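Local atomic coordinates of transcriptional regulator, TetR family (Agrobacterium tumefaciens, PDB entry 2G7S), a protein that probably binds operator DNA as a dimer and regulates transcription, as other members of the TetR family do. Residues S132-T136 with A154-E159. Sequence-based numbering, arbitrary orientation.
Sequences SDWLT and ARANAE
Ala158 presses its methyl group into the surface of helix 118-144 between Ser132, Leu135 and Thr136, at the tightly packed side of this helix-helix crossing. Ala158 CB sits 3.2 Å from Thr136 OG1 and 3.8 Å from Leu135 CB, and the axes of the two segments come within 8.3 Å at an angle of 124°, consistent with the small side chain at the crossing. Leu135 continues the apolar seam toward Phe161 and Met162. The Thr136 hydroxyl, although close to Ala158 and to the Arg155 chain, bonds back within its own helix to Ser132 O (2.7 Å from Thr136 OG1). That carbonyl also receives Thr136 N, from the opposite face of its plane. With OG1 turned this way, CG2 lies anti to the backbone N and rests against the start of the partner helix, near Ala154 and the backbone of Arg155.

The solvent side is polar. Arg155, its chain bent at chi2 and chi3, folds across Thr136, which lies over one guanidinium face toward its rim, and reaches Asp133 end-on. Arg155 NH1 and NH2 both grip the single oxygen Asp133 OD1 at 2.9 Å; NH1 meets the anti lone pair of Asp133 OD1, whereas NH2 comes from above the carboxylate, whose plane is turned 62° from the guanidinium. NH1 also donates to Ser132 OG, almost in the guanidinium plane. Ser132 OG donates a hydrogen bond to Glu159 OE2, 2.7 Å away, on the anti side but tilted well out of the carboxylate plane. Glu159 OE1 in turn bonds His175 of the second subunit.

Thus a buried serine hydroxyl bridges arginine and glutamate, accepting from one and donating to the other, and links an exposed salt bridge in the C-terminal domain to a polar contact across the dimer; the nearby arginine probably helps stabilise both carboxylates as anions.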
# COMPACT_ATOMS: atom_id res chain seq x y z
N SER A 132 14.21 0.71 -6.08
CA SER A 132 15.01 1.50 -5.13
C SER A 132 16.41 1.75 -5.71
O SER A 132 16.95 2.87 -5.61
CB SER A 132 15.13 0.74 -3.80
OG SER A 132 15.89 1.56 -2.91
N ASP A 133 17.02 0.74 -6.35
CA ASP A 133 18.34 0.92 -6.93
C ASP A 133 18.28 2.01 -8.02
O ASP A 133 19.27 2.79 -8.15
CB ASP A 133 18.85 -0.39 -7.54
CG ASP A 133 19.26 -1.44 -6.52
OD1 ASP A 133 19.30 -1.17 -5.31
OD2 ASP A 133 19.55 -2.57 -7.01
N TRP A 134 17.28 1.92 -8.88
CA TRP A 134 17.18 2.93 -9.96
C TRP A 134 17.03 4.32 -9.40
O TRP A 134 17.73 5.26 -9.82
CB TRP A 134 16.00 2.59 -10.91
CG TRP A 134 15.92 3.58 -12.06
CD1 TRP A 134 16.75 3.57 -13.17
CD2 TRP A 134 15.02 4.69 -12.24
NE1 TRP A 134 16.43 4.62 -13.99
CE2 TRP A 134 15.37 5.32 -13.46
CE3 TRP A 134 13.96 5.21 -11.51
CZ2 TRP A 134 14.66 6.42 -13.97
CZ3 TRP A 134 13.26 6.33 -12.04
CH2 TRP A 134 13.66 6.92 -13.23
N LEU A 135 16.09 4.50 -8.49
CA LEU A 135 15.87 5.84 -7.91
C LEU A 135 17.16 6.33 -7.21
O LEU A 135 17.48 7.51 -7.24
CB LEU A 135 14.71 5.77 -6.88
CG LEU A 135 13.34 5.54 -7.52
CD1 LEU A 135 12.38 5.18 -6.39
CD2 LEU A 135 12.85 6.82 -8.27
N THR A 136 17.85 5.42 -6.53
CA THR A 136 19.08 5.80 -5.83
C THR A 136 20.09 6.33 -6.84
O THR A 136 20.73 7.35 -6.61
CB THR A 136 19.68 4.56 -5.05
OG1 THR A 136 18.77 4.17 -4.02
CG2 THR A 136 21.07 4.88 -4.43
N ALA A 154 21.49 9.30 -0.75
CA ALA A 154 20.64 9.06 -1.92
C ALA A 154 19.77 7.83 -1.68
O ALA A 154 18.57 7.88 -2.01
CB ALA A 154 21.50 8.85 -3.15
N ARG A 155 20.34 6.75 -1.14
CA ARG A 155 19.47 5.54 -0.91
C ARG A 155 18.34 5.85 0.06
O ARG A 155 17.18 5.42 -0.15
CB ARG A 155 20.33 4.41 -0.33
CG ARG A 155 19.53 3.19 0.12
CD ARG A 155 18.95 2.48 -1.05
NE ARG A 155 20.01 1.73 -1.74
CZ ARG A 155 19.82 0.92 -2.79
NH1 ARG A 155 18.60 0.79 -3.36
NH2 ARG A 155 20.84 0.23 -3.29
N ALA A 156 18.61 6.59 1.14
CA ALA A 156 17.51 6.87 2.08
C ALA A 156 16.43 7.71 1.42
O ALA A 156 15.21 7.49 1.63
CB ALA A 156 18.03 7.62 3.32
N ASN A 157 16.85 8.65 0.57
CA ASN A 157 15.85 9.44 -0.17
C ASN A 157 15.11 8.60 -1.21
O ASN A 157 13.91 8.85 -1.45
CB ASN A 157 16.51 10.64 -0.81
CG ASN A 157 16.69 11.76 0.22
OD1 ASN A 157 15.78 12.55 0.43
ND2 ASN A 157 17.87 11.78 0.88
N ALA A 158 15.79 7.67 -1.85
CA ALA A 158 15.10 6.76 -2.79
C ALA A 158 14.02 5.94 -2.07
O ALA A 158 12.93 5.72 -2.59
CB ALA A 158 16.13 5.77 -3.39
N GLU A 159 14.35 5.43 -0.88
CA GLU A 159 13.39 4.66 -0.12
C GLU A 159 12.20 5.50 0.28
O GLU A 159 11.03 5.02 0.23
CB GLU A 159 14.07 4.04 1.10
CG GLU A 159 15.04 2.90 0.79
CD GLU A 159 14.32 1.63 0.36
OE1 GLU A 159 13.25 1.31 0.95
OE2 GLU A 159 14.89 0.94 -0.49